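Local coordinates for conjugal transfer protein TRWB (PDB 1E9R) that couples DNA processing to transport in bacterial conjugation, probably as a hexameric P-loop ATPase that resembles ring helicases and F1-ATPase, at residues Thr41-Pro46 against Val418-Lys423; Leu154-Lys159 against Glu189-Glu194; Leu218-Thr223 against Pro253-Leu258. All coordinates share one frame; numbering follows the deposited sequence.

Contact 1: Thr41-Pro46 against Val418-Lys423; sequences TVAGVP and VPLEIK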
ATOM      1  N   THR B  41     -12.061 -38.826 -16.083  1.00 34.64           N
ATOM      2  CA  THR B  41     -12.477 -38.726 -14.692  1.00 33.24           C
ATOM      3  C   THR B  41     -11.599 -37.869 -13.814  1.00 33.72           C
ATOM      4  O   THR B  41     -10.391 -37.740 -14.041  1.00 33.64           O
ATOM      5  CB  THR B  41     -12.571 -40.109 -14.013  1.00 34.35           C
ATOM      6  OG1 THR B  41     -11.269 -40.709 -13.956  1.00 31.50           O
ATOM      7  CG2 THR B  41     -13.527 -41.010 -14.773  1.00 33.80           C
ATOM      8  N   VAL B  42     -12.234 -37.301 -12.792  1.00 32.35           N
ATOM      9  CA  VAL B  42     -11.579 -36.460 -11.808  1.00 33.03           C
ATOM     10  C   VAL B  42     -11.796 -37.165 -10.484  1.00 34.68           C
ATOM     11  O   VAL B  42     -12.913 -37.206  -9.976  1.00 36.34           O
ATOM     12  CB  VAL B  42     -12.231 -35.058 -11.741  1.00 32.67           C
ATOM     13  CG1 VAL B  42     -11.518 -34.206 -10.691  1.00 29.54           C
ATOM     14  CG2 VAL B  42     -12.187 -34.390 -13.115  1.00 28.89           C
ATOM     15  N   ALA B  43     -10.735 -37.741  -9.936  1.00 36.02           N
ATOM     16  CA  ALA B  43     -10.835 -38.456  -8.661  1.00 38.91           C
ATOM     17  C   ALA B  43     -11.927 -39.530  -8.708  1.00 40.63           C
ATOM     18  O   ALA B  43     -12.616 -39.774  -7.717  1.00 43.03           O
ATOM     19  CB  ALA B  43     -11.125 -37.473  -7.531  1.00 39.30           C
ATOM     20  N   GLY B  44     -12.087 -40.163  -9.865  1.00 40.45           N
ATOM     21  CA  GLY B  44     -13.088 -41.200 -10.003  1.00 40.71           C
ATOM     22  C   GLY B  44     -14.444 -40.676 -10.428  1.00 43.49           C
ATOM     23  O   GLY B  44     -15.363 -41.456 -10.693  1.00 43.51           O
ATOM     24  N   VAL B  45     -14.581 -39.355 -10.495  1.00 43.78           N
ATOM     25  CA  VAL B  45     -15.854 -38.768 -10.897  1.00 41.37           C
ATOM     26  C   VAL B  45     -15.797 -38.351 -12.353  1.00 42.17           C
ATOM     27  O   VAL B  45     -14.894 -37.623 -12.756  1.00 43.69           O
ATOM     28  CB  VAL B  45     -16.210 -37.527 -10.057  1.00 40.56           C
ATOM     29  CG1 VAL B  45     -17.617 -37.074 -10.401  1.00 41.66           C
ATOM     30  CG2 VAL B  45     -16.088 -37.831  -8.572  1.00 40.99           C
ATOM     31  N   PRO B  46     -16.758 -38.819 -13.168  1.00 41.09           N
ATOM     32  CA  PRO B  46     -16.765 -38.453 -14.587  1.00 40.15           C
ATOM     33  C   PRO B  46     -16.980 -36.955 -14.758  1.00 40.54           C
ATOM     34  O   PRO B  46     -17.867 -36.353 -14.149  1.00 38.78           O
ATOM     35  CB  PRO B  46     -17.905 -39.294 -15.165  1.00 39.50           C
ATOM     36  CG  PRO B  46     -18.822 -39.456 -14.019  1.00 41.70           C
ATOM     37  CD  PRO B  46     -17.883 -39.717 -12.858  1.00 42.03           C
ATOM     38  N   VAL B 418     -14.388 -36.778  -2.258  1.00 43.51           N
ATOM     39  CA  VAL B 418     -14.054 -38.068  -2.841  1.00 45.10           C
ATOM     40  C   VAL B 418     -12.590 -38.413  -2.605  1.00 47.54           C
ATOM     41  O   VAL B 418     -11.748 -37.528  -2.484  1.00 47.97           O
ATOM     42  CB  VAL B 418     -14.329 -38.042  -4.367  1.00 45.75           C
ATOM     43  CG1 VAL B 418     -13.810 -39.301  -5.025  1.00 47.98           C
ATOM     44  CG2 VAL B 418     -15.811 -37.911  -4.617  1.00 43.48           C
ATOM     45  N   PRO B 419     -12.270 -39.710  -2.504  1.00 48.44           N
ATOM     46  CA  PRO B 419     -10.874 -40.078  -2.291  1.00 48.60           C
ATOM     47  C   PRO B 419     -10.164 -40.320  -3.625  1.00 50.10           C
ATOM     48  O   PRO B 419     -10.784 -40.710  -4.624  1.00 48.34           O
ATOM     49  CB  PRO B 419     -10.985 -41.343  -1.461  1.00 47.56           C
ATOM     50  CG  PRO B 419     -12.166 -41.991  -2.078  1.00 48.02           C
ATOM     51  CD  PRO B 419     -13.154 -40.847  -2.193  1.00 47.81           C
ATOM     52  N   LEU B 420      -8.864 -40.052  -3.629  1.00 53.09           N
ATOM     53  CA  LEU B 420      -8.017 -40.257  -4.791  1.00 56.27           C
ATOM     54  C   LEU B 420      -7.420 -41.647  -4.666  1.00 59.39           C
ATOM     55  O   LEU B 420      -7.023 -42.073  -3.576  1.00 58.40           O
ATOM     56  CB  LEU B 420      -6.882 -39.240  -4.818  1.00 56.25           C
ATOM     57  CG  LEU B 420      -7.151 -37.945  -5.568  1.00 57.09           C
ATOM     58  CD1 LEU B 420      -5.914 -37.054  -5.522  1.00 56.32           C
ATOM     59  CD2 LEU B 420      -7.518 -38.282  -7.011  1.00 57.15           C
ATOM     60  N   GLU B 421      -7.350 -42.349  -5.784  1.00 62.62           N
ATOM     61  CA  GLU B 421      -6.805 -43.697  -5.805  1.00 66.26           C
ATOM     62  C   GLU B 421      -5.440 -43.677  -6.468  1.00 66.15           C
ATOM     63  O   GLU B 421      -5.316 -43.222  -7.607  1.00 65.75           O
ATOM     64  CB  GLU B 421      -7.755 -44.597  -6.589  1.00 70.18           C
ATOM     65  CG  GLU B 421      -8.379 -43.866  -7.784  1.00 76.31           C
ATOM     66  CD  GLU B 421      -9.646 -44.530  -8.301  1.00 79.74           C
ATOM     67  OE1 GLU B 421      -9.951 -45.664  -7.857  1.00 81.15           O
ATOM     68  OE2 GLU B 421     -10.334 -43.911  -9.153  1.00 80.62           O
ATOM     69  N   ILE B 422      -4.413 -44.154  -5.767  1.00 67.10           N
ATOM     70  CA  ILE B 422      -3.079 -44.173  -6.358  1.00 67.66           C
ATOM     71  C   ILE B 422      -2.966 -45.349  -7.327  1.00 67.99           C
ATOM     72  O   ILE B 422      -2.393 -46.387  -6.989  1.00 69.11           O
ATOM     73  CB  ILE B 422      -1.964 -44.308  -5.290  1.00 66.36           C
ATOM     74  CG1 ILE B 422      -2.095 -43.199  -4.249  1.00 65.65           C
ATOM     75  CG2 ILE B 422      -0.594 -44.221  -5.960  1.00 66.41           C
ATOM     76  CD1 ILE B 422      -0.956 -43.161  -3.254  1.00 65.13           C
ATOM     77  N   LYS B 423      -3.522 -45.195  -8.525  1.00 68.28           N
ATOM     78  CA  LYS B 423      -3.448 -46.262  -9.510  1.00 68.61           C
ATOM     79  C   LYS B 423      -1.986 -46.471  -9.890  1.00 68.87           C
ATOM     80  O   LYS B 423      -1.187 -45.532  -9.887  1.00 69.75           O
ATOM     81  CB  LYS B 423      -4.268 -45.919 -10.756  1.00 68.41           C
ATOM     82  CG  LYS B 423      -4.384 -47.087 -11.727  1.00 69.24           C
ATOM     83  CD  LYS B 423      -5.236 -46.757 -12.940  1.00 69.39           C
ATOM     84  CE  LYS B 423      -5.524 -48.005 -13.781  1.00 69.56           C
ATOM     85  NZ  LYS B 423      -4.295 -48.680 -14.291  1.00 71.38           N
TER

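Contact 2: Leu154-Lys159 against Glu189-Glu194; sequences LRETAK and EGTLAE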
ATOM      1  N   LEU B 154      15.101  -8.404 -29.526  1.00 30.16           N
ATOM      2  CA  LEU B 154      14.973  -9.768 -29.997  1.00 28.42           C
ATOM      3  C   LEU B 154      14.320  -9.874 -31.362  1.00 31.18           C
ATOM      4  O   LEU B 154      14.914 -10.422 -32.283  1.00 30.26           O
ATOM      5  CB  LEU B 154      14.174 -10.616 -29.015  1.00 26.85           C
ATOM      6  CG  LEU B 154      14.056 -12.090 -29.423  1.00 27.92           C
ATOM      7  CD1 LEU B 154      15.410 -12.779 -29.286  1.00 26.64           C
ATOM      8  CD2 LEU B 154      13.012 -12.784 -28.549  1.00 29.96           C
ATOM      9  N   ARG B 155      13.109  -9.344 -31.510  1.00 32.58           N
ATOM     10  CA  ARG B 155      12.412  -9.470 -32.784  1.00 34.25           C
ATOM     11  C   ARG B 155      13.106  -8.833 -33.986  1.00 35.26           C
ATOM     12  O   ARG B 155      13.054  -9.378 -35.091  1.00 33.53           O
ATOM     13  CB  ARG B 155      10.963  -8.977 -32.658  1.00 35.16           C
ATOM     14  CG  ARG B 155      10.761  -7.484 -32.649  1.00 41.27           C
ATOM     15  CD  ARG B 155       9.273  -7.154 -32.574  1.00 40.96           C
ATOM     16  NE  ARG B 155       8.829  -6.955 -31.202  1.00 42.11           N
ATOM     17  CZ  ARG B 155       8.798  -5.770 -30.600  1.00 40.09           C
ATOM     18  NH1 ARG B 155       9.180  -4.683 -31.256  1.00 39.75           N
ATOM     19  NH2 ARG B 155       8.403  -5.673 -29.339  1.00 38.61           N
ATOM     20  N   GLU B 156      13.771  -7.699 -33.785  1.00 36.58           N
ATOM     21  CA  GLU B 156      14.475  -7.050 -34.886  1.00 37.85           C
ATOM     22  C   GLU B 156      15.766  -7.792 -35.248  1.00 38.23           C
ATOM     23  O   GLU B 156      16.065  -7.972 -36.428  1.00 36.89           O
ATOM     24  CB  GLU B 156      14.776  -5.589 -34.550  1.00 36.75           C
ATOM     25  CG  GLU B 156      13.537  -4.701 -34.560  1.00 41.37           C
ATOM     26  CD  GLU B 156      12.704  -4.857 -35.834  1.00 42.63           C
ATOM     27  OE1 GLU B 156      13.238  -4.640 -36.944  1.00 44.56           O
ATOM     28  OE2 GLU B 156      11.506  -5.196 -35.729  1.00 42.41           O
ATOM     29  N   THR B 157      16.522  -8.234 -34.246  1.00 37.36           N
ATOM     30  CA  THR B 157      17.760  -8.965 -34.506  1.00 38.21           C
ATOM     31  C   THR B 157      17.443 -10.275 -35.212  1.00 40.34           C
ATOM     32  O   THR B 157      18.020 -10.585 -36.248  1.00 41.21           O
ATOM     33  CB  THR B 157      18.521  -9.281 -33.200  1.00 37.67           C
ATOM     34  OG1 THR B 157      18.858  -8.058 -32.544  1.00 37.95           O
ATOM     35  CG2 THR B 157      19.804 -10.052 -33.492  1.00 39.36           C
ATOM     36  N   ALA B 158      16.515 -11.039 -34.645  1.00 40.51           N
ATOM     37  CA  ALA B 158      16.116 -12.320 -35.211  1.00 40.09           C
ATOM     38  C   ALA B 158      15.535 -12.149 -36.607  1.00 41.94           C
ATOM     39  O   ALA B 158      15.813 -12.953 -37.492  1.00 43.66           O
ATOM     40  CB  ALA B 158      15.102 -12.999 -34.304  1.00 36.99           C
ATOM     41  N   LYS B 159      14.734 -11.107 -36.804  1.00 41.45           N
ATOM     42  CA  LYS B 159      14.125 -10.852 -38.108  1.00 43.50           C
ATOM     43  C   LYS B 159      15.187 -10.649 -39.193  1.00 43.88           C
ATOM     44  O   LYS B 159      15.028 -11.126 -40.316  1.00 42.74           O
ATOM     45  CB  LYS B 159      13.224  -9.619 -38.042  1.00 44.36           C
ATOM     46  CG  LYS B 159      12.313  -9.449 -39.239  1.00 47.65           C
ATOM     47  CD  LYS B 159      11.606  -8.090 -39.215  1.00 51.05           C
ATOM     48  CE  LYS B 159      10.768  -7.872 -37.941  1.00 52.15           C
ATOM     49  NZ  LYS B 159      10.042  -6.553 -37.942  1.00 51.29           N
ATOM     50  N   GLU B 189      21.402  -1.263 -37.674  1.00 52.23           N
ATOM     51  CA  GLU B 189      21.155  -0.270 -38.718  1.00 54.33           C
ATOM     52  C   GLU B 189      20.346  -0.955 -39.813  1.00 52.42           C
ATOM     53  O   GLU B 189      20.648  -2.078 -40.210  1.00 54.74           O
ATOM     54  CB  GLU B 189      22.465   0.246 -39.306  1.00 56.99           C
ATOM     55  CG  GLU B 189      23.146   1.327 -38.499  1.00 61.39           C
ATOM     56  CD  GLU B 189      24.567   1.580 -38.984  1.00 63.32           C
ATOM     57  OE1 GLU B 189      24.787   1.577 -40.217  1.00 63.61           O
ATOM     58  OE2 GLU B 189      25.464   1.783 -38.135  1.00 66.20           O
ATOM     59  N   GLY B 190      19.307  -0.289 -40.293  1.00 50.77           N
ATOM     60  CA  GLY B 190      18.495  -0.894 -41.325  1.00 48.83           C
ATOM     61  C   GLY B 190      17.270  -1.594 -40.766  1.00 48.96           C
ATOM     62  O   GLY B 190      16.369  -1.973 -41.518  1.00 47.94           O
ATOM     63  N   THR B 191      17.229  -1.782 -39.448  1.00 48.43           N
ATOM     64  CA  THR B 191      16.077  -2.420 -38.809  1.00 47.81           C
ATOM     65  C   THR B 191      15.250  -1.372 -38.073  1.00 47.61           C
ATOM     66  O   THR B 191      15.673  -0.212 -37.934  1.00 49.18           O
ATOM     67  CB  THR B 191      16.498  -3.473 -37.777  1.00 48.58           C
ATOM     68  OG1 THR B 191      17.171  -2.829 -36.687  1.00 45.77           O
ATOM     69  CG2 THR B 191      17.418  -4.494 -38.409  1.00 48.75           C
ATOM     70  N   LEU B 192      14.078  -1.784 -37.598  1.00 44.84           N
ATOM     71  CA  LEU B 192      13.201  -0.884 -36.867  1.00 43.67           C
ATOM     72  C   LEU B 192      13.812  -0.440 -35.540  1.00 41.96           C
ATOM     73  O   LEU B 192      13.366   0.543 -34.950  1.00 41.15           O
ATOM     74  CB  LEU B 192      11.855  -1.557 -36.622  1.00 43.06           C
ATOM     75  CG  LEU B 192      11.011  -1.800 -37.873  1.00 43.95           C
ATOM     76  CD1 LEU B 192       9.724  -2.514 -37.483  1.00 42.66           C
ATOM     77  CD2 LEU B 192      10.705  -0.466 -38.555  1.00 43.17           C
ATOM     78  N   ALA B 193      14.840  -1.154 -35.091  1.00 40.94           N
ATOM     79  CA  ALA B 193      15.505  -0.837 -33.830  1.00 43.70           C
ATOM     80  C   ALA B 193      16.740   0.048 -34.000  1.00 45.49           C
ATOM     81  O   ALA B 193      17.436   0.352 -33.022  1.00 45.98           O
ATOM     82  CB  ALA B 193      15.900  -2.123 -33.113  1.00 40.21           C
ATOM     83  N   GLU B 194      17.014   0.473 -35.230  1.00 46.34           N
ATOM     84  CA  GLU B 194      18.188   1.296 -35.488  1.00 47.75           C
ATOM     85  C   GLU B 194      18.312   2.511 -34.588  1.00 46.14           C
ATOM     86  O   GLU B 194      19.233   2.605 -33.770  1.00 50.75           O
ATOM     87  CB  GLU B 194      18.209   1.759 -36.933  1.00 50.55           C
ATOM     88  CG  GLU B 194      19.448   2.569 -37.259  1.00 55.34           C
ATOM     89  CD  GLU B 194      19.497   3.011 -38.717  1.00 58.60           C
ATOM     90  OE1 GLU B 194      18.555   2.674 -39.488  1.00 58.14           O
ATOM     91  OE2 GLU B 194      20.483   3.700 -39.082  1.00 60.33           O
TER

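Contact 3: Leu218-Thr223 against Pro253-Leu258; sequences LPEHVT and PALRPL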
ATOM      1  N   LEU B 218      17.640 -16.147 -23.187  1.00 33.33           N
ATOM      2  CA  LEU B 218      18.167 -16.942 -24.285  1.00 33.13           C
ATOM      3  C   LEU B 218      19.068 -18.152 -24.055  1.00 32.74           C
ATOM      4  O   LEU B 218      18.977 -19.128 -24.801  1.00 31.69           O
ATOM      5  CB  LEU B 218      18.851 -16.016 -25.281  1.00 33.42           C
ATOM      6  CG  LEU B 218      17.902 -15.028 -25.958  1.00 35.67           C
ATOM      7  CD1 LEU B 218      18.664 -14.146 -26.945  1.00 36.35           C
ATOM      8  CD2 LEU B 218      16.810 -15.799 -26.668  1.00 31.31           C
ATOM      9  N   PRO B 219      19.944 -18.118 -23.038  1.00 33.42           N
ATOM     10  CA  PRO B 219      20.843 -19.257 -22.783  1.00 34.53           C
ATOM     11  C   PRO B 219      20.372 -20.672 -23.195  1.00 35.80           C
ATOM     12  O   PRO B 219      20.922 -21.260 -24.129  1.00 36.66           O
ATOM     13  CB  PRO B 219      21.127 -19.130 -21.290  1.00 33.98           C
ATOM     14  CG  PRO B 219      21.210 -17.629 -21.126  1.00 33.01           C
ATOM     15  CD  PRO B 219      20.012 -17.140 -21.935  1.00 34.38           C
ATOM     16  N   GLU B 220      19.360 -21.211 -22.515  1.00 35.79           N
ATOM     17  CA  GLU B 220      18.855 -22.548 -22.830  1.00 33.79           C
ATOM     18  C   GLU B 220      18.321 -22.702 -24.255  1.00 33.99           C
ATOM     19  O   GLU B 220      18.260 -23.808 -24.786  1.00 35.06           O
ATOM     20  CB  GLU B 220      17.777 -22.944 -21.830  1.00 34.29           C
ATOM     21  CG  GLU B 220      18.279 -23.057 -20.405  1.00 37.19           C
ATOM     22  CD  GLU B 220      19.501 -23.961 -20.275  1.00 40.25           C
ATOM     23  OE1 GLU B 220      19.514 -25.051 -20.890  1.00 42.61           O
ATOM     24  OE2 GLU B 220      20.445 -23.588 -19.546  1.00 41.86           O
ATOM     25  N   HIS B 221      17.926 -21.599 -24.872  1.00 32.59           N
ATOM     26  CA  HIS B 221      17.422 -21.636 -26.238  1.00 33.44           C
ATOM     27  C   HIS B 221      18.606 -21.884 -27.159  1.00 34.89           C
ATOM     28  O   HIS B 221      18.470 -22.480 -28.231  1.00 32.84           O
ATOM     29  CB  HIS B 221      16.791 -20.289 -26.613  1.00 33.17           C
ATOM     30  CG  HIS B 221      15.469 -20.027 -25.963  1.00 35.05           C
ATOM     31  ND1 HIS B 221      14.269 -20.262 -26.596  1.00 34.04           N
ATOM     32  CD2 HIS B 221      15.158 -19.546 -24.735  1.00 32.81           C
ATOM     33  CE1 HIS B 221      13.274 -19.935 -25.790  1.00 32.33           C
ATOM     34  NE2 HIS B 221      13.786 -19.498 -24.655  1.00 34.29           N
ATOM     35  N   VAL B 222      19.768 -21.404 -26.731  1.00 35.64           N
ATOM     36  CA  VAL B 222      20.983 -21.531 -27.515  1.00 38.26           C
ATOM     37  C   VAL B 222      21.515 -22.950 -27.464  1.00 39.63           C
ATOM     38  O   VAL B 222      21.878 -23.521 -28.489  1.00 40.90           O
ATOM     39  CB  VAL B 222      22.089 -20.560 -27.006  1.00 39.18           C
ATOM     40  CG1 VAL B 222      23.339 -20.714 -27.855  1.00 39.64           C
ATOM     41  CG2 VAL B 222      21.600 -19.116 -27.057  1.00 39.72           C
ATOM     42  N   THR B 223      21.550 -23.512 -26.261  1.00 39.85           N
ATOM     43  CA  THR B 223      22.050 -24.860 -26.050  1.00 41.53           C
ATOM     44  C   THR B 223      21.051 -25.944 -26.455  1.00 41.26           C
ATOM     45  O   THR B 223      21.393 -27.125 -26.497  1.00 38.75           O
ATOM     46  CB  THR B 223      22.437 -25.055 -24.577  1.00 43.82           C
ATOM     47  OG1 THR B 223      21.267 -24.968 -23.753  1.00 43.74           O
ATOM     48  CG2 THR B 223      23.434 -23.980 -24.157  1.00 43.05           C
ATOM     49  N   PRO B 253      14.974 -24.350 -12.278  1.00 37.94           N
ATOM     50  CA  PRO B 253      15.217 -22.912 -12.375  1.00 37.55           C
ATOM     51  C   PRO B 253      15.867 -22.480 -13.676  1.00 37.51           C
ATOM     52  O   PRO B 253      15.447 -21.509 -14.294  1.00 38.66           O
ATOM     53  CB  PRO B 253      16.096 -22.629 -11.158  1.00 39.54           C
ATOM     54  CG  PRO B 253      16.773 -23.950 -10.904  1.00 41.66           C
ATOM     55  CD  PRO B 253      15.645 -24.916 -11.098  1.00 38.69           C
ATOM     56  N   ALA B 254      16.898 -23.196 -14.093  1.00 35.88           N
ATOM     57  CA  ALA B 254      17.593 -22.860 -15.324  1.00 33.68           C
ATOM     58  C   ALA B 254      16.696 -22.996 -16.554  1.00 33.39           C
ATOM     59  O   ALA B 254      16.825 -22.235 -17.518  1.00 29.72           O
ATOM     60  CB  ALA B 254      18.823 -23.749 -15.475  1.00 32.99           C
ATOM     61  N   LEU B 255      15.785 -23.964 -16.512  1.00 32.68           N
ATOM     62  CA  LEU B 255      14.896 -24.222 -17.634  1.00 33.02           C
ATOM     63  C   LEU B 255      13.582 -23.462 -17.598  1.00 31.23           C
ATOM     64  O   LEU B 255      12.836 -23.475 -18.568  1.00 29.34           O
ATOM     65  CB  LEU B 255      14.618 -25.725 -17.738  1.00 34.34           C
ATOM     66  CG  LEU B 255      15.779 -26.564 -18.279  1.00 35.90           C
ATOM     67  CD1 LEU B 255      15.492 -28.045 -18.120  1.00 37.19           C
ATOM     68  CD2 LEU B 255      16.003 -26.211 -19.744  1.00 35.53           C
ATOM     69  N   ARG B 256      13.299 -22.798 -16.487  1.00 31.64           N
ATOM     70  CA  ARG B 256      12.055 -22.042 -16.329  1.00 32.51           C
ATOM     71  C   ARG B 256      11.674 -21.189 -17.555  1.00 31.77           C
ATOM     72  O   ARG B 256      10.556 -21.286 -18.068  1.00 34.19           O
ATOM     73  CB  ARG B 256      12.149 -21.168 -15.076  1.00 32.45           C
ATOM     74  CG  ARG B 256      10.840 -20.611 -14.600  1.00 32.55           C
ATOM     75  CD  ARG B 256      11.037 -19.896 -13.286  1.00 35.71           C
ATOM     76  NE  ARG B 256       9.770 -19.466 -12.696  1.00 41.52           N
ATOM     77  CZ  ARG B 256       9.402 -18.194 -12.523  1.00 43.25           C
ATOM     78  NH1 ARG B 256      10.212 -17.206 -12.901  1.00 41.73           N
ATOM     79  NH2 ARG B 256       8.220 -17.909 -11.970  1.00 43.64           N
ATOM     80  N   PRO B 257      12.589 -20.335 -18.044  1.00 31.87           N
ATOM     81  CA  PRO B 257      12.193 -19.542 -19.216  1.00 31.58           C
ATOM     82  C   PRO B 257      11.920 -20.322 -20.515  1.00 31.15           C
ATOM     83  O   PRO B 257      11.033 -19.951 -21.287  1.00 30.35           O
ATOM     84  CB  PRO B 257      13.337 -18.525 -19.354  1.00 30.65           C
ATOM     85  CG  PRO B 257      14.472 -19.162 -18.666  1.00 31.48           C
ATOM     86  CD  PRO B 257      13.846 -19.828 -17.476  1.00 31.59           C
ATOM     87  N   LEU B 258      12.672 -21.398 -20.755  1.00 32.28           N
ATOM     88  CA  LEU B 258      12.487 -22.219 -21.958  1.00 30.83           C
ATOM     89  C   LEU B 258      11.147 -22.941 -21.911  1.00 30.51           C
ATOM     90  O   LEU B 258      10.383 -22.894 -22.872  1.00 29.38           O
ATOM     91  CB  LEU B 258      13.594 -23.273 -22.095  1.00 30.74           C
ATOM     92  CG  LEU B 258      14.034 -23.583 -23.540  1.00 31.89           C
ATOM     93  CD1 LEU B 258      14.670 -24.962 -23.600  1.00 29.97           C
ATOM     94  CD2 LEU B 258      12.853 -23.509 -24.488  1.00 27.84           C
TER
HETATM   95  O   HOH W   1      12.215 -18.210 -22.728  1.00 24.71           O

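Contact 1: Thr41-Pro46 against Val418-Lys423
Ala43, at the tip of the hairpin Thr41-Pro46, sits against the end of strand 415-419 and the chain that leaves it, and four apolar side chains, Ala43 and Val45 of the hairpin and Val418 and Leu420 opposite, make most of the contact. Leu420 has CG beside its backbone N, with chi1 stretched to -91°, and this carries CD2 to the alanine, where it lies 3.7 Å from Ala43 CB. The same methyl reaches Ala43 CA equally closely, so it rests on the bend of the backbone as well as on the side chain. Val418 divides its two methyls between neighbours. CG1, anti to the backbone N (chi1 172°), turns to the loop and presses on the carbonyl, Val418 CG1 to Ala43 O being a tight 3.0 Å. CG2, beside the backbone N, instead meets Val45 CG2 at 4.0 Å, the two valines crossing obliquely. Val45 offers that methyl because its own CG1 is anti to the backbone N; helix 26-33 and Phe409 pack on the same residue. Glu421 holds CG in the crowded position between backbone N and carbonyl carbon, and from there its extended chain brings OE2 to 4.0 Å from Gly44 CA. A CB on Gly44 would head for this carboxylate and would also clash with the carbonyl of Ala43, so the backbone there calls for glycine. Glu72 of helix 66-79 accepts from both Gly44 N and Thr41 OG1, tying the hairpin to the helix that Leu420 also touches. Val42 N donates to Val45 O (2.7 Å) and Val45 N to Val42 O (2.8 Å), closing a two-residue beta hairpin with a type I' turn, packed where strand 415-419, next to the outermost strand of the P-loop NTPase sheet, ends.

Contact 2: Leu154-Lys159 against Glu189-Glu194
A piece of helix 141-163 faces an irregular loop that follows helix 181-188, the backbones coming nearest at Glu156 and Thr191, whose CA atoms are 6.3 Å apart. Glu156 carries the contact. Its CG stands beside the backbone N (chi1 -72°) and the chain bends at chi2 (-50°), folding the carboxylate over the loop. OE1 accepts from the backbone, Leu192 N to Glu156 OE1 being 3.0 Å, with the N-H arriving from above the carboxylate plane and the bond moderately bent at 149°. OE2 turns to its own helix: Lys159 NZ lies 3.0 Å from Glu156 OE2 on the syn lone pair, a salt bridge one turn along that fixes the rotation of the carboxylate and would probably favour its charged form. Lys159 reaches back by a bend at chi3. The receiving loop is a type I beta turn from Thr191 to Glu194 combined with an ST turn, in which Thr191 OG1 accepts from Ala193 N at 3.3 Å; the same hydroxyl is bonded to Leu188 O at the end of the preceding helix. Thus the turn is braced from within while its Leu192 N-H is left to point at the glutamate. An alanine in place of Glu156 would probably loosen the turn from the helix, since both the bond to Leu192 N and the partner of Lys159 would go. Carbon atoms of the turn pack beside the polar group. Ala193 CB lies 3.8 Å from Glu156 CG, alongside the aliphatic part of the glutamate. Leu192 crosses the carboxylate obliquely, its CB 3.4 Å from Glu156 OE1 and its CD1 4.1 Å from Lys159 NZ. Beyond the chain, Leu192 also packs on Ile178 of a neighbouring subunit.

Contact 3: Leu218-Thr223 against Pro253-Leu258
The short helix 219-223 and the first turns of helix 252-269 cross almost at right angles (-83°), their segment axes 9.0 Å apart, with Glu220 and Leu258 nearest across the gap. The second helix is kinked here, the N of Pro257 and Leu258 lacking bonds to the turn before. Leu258 splits its methyls: CD1 lies 4.1 Å from Glu220 CB, while CD2 sits over one face of the His221 ring, offset toward the rim. This CH-pi contact measures 4.1 Å from Leu258 CD2 to the ring centroid. Glu220, bent at chi2 (-52°), lays CG against the carbonyl of the other helix, 3.3 Å from Ala254 O, and crosses Leu255 at about a right angle, with OE1 3.9 Å from Leu255 CD2. OE1 is hydrogen-bonded to Tyr108, so its polar end looks beyond the pair. In the plane of the His221 ring a water stands 2.8 Å from NE2 and donates a weak bond to Pro257 O. The polar link between the segments is therefore indirect, and apolar packing of Leu258 against the glutamate's aliphatic part and the imidazole face does most of the joining.

Overall arrangement
From the N terminus, the chain enters contact 1 at residues 41-46 and returns to it only at 418-423, so this pairing closes a loop of nearly the whole chain, bringing the early hairpin to strand 415-419, the last along the chain in the ten-stranded sheet. Contacts 2 and 3 are both nested inside that loop and follow one another in series. Contact 2 joins helix 141-163 to the loop before helix 201-217; contact 3 then ties helix 219-223 to helix 252-269, which follows strand 243-247 of the large sheet. These two touch through Leu154 and Leu218, centres about 22 Å apart, whereas contact 1 lies across the chain's centre from both.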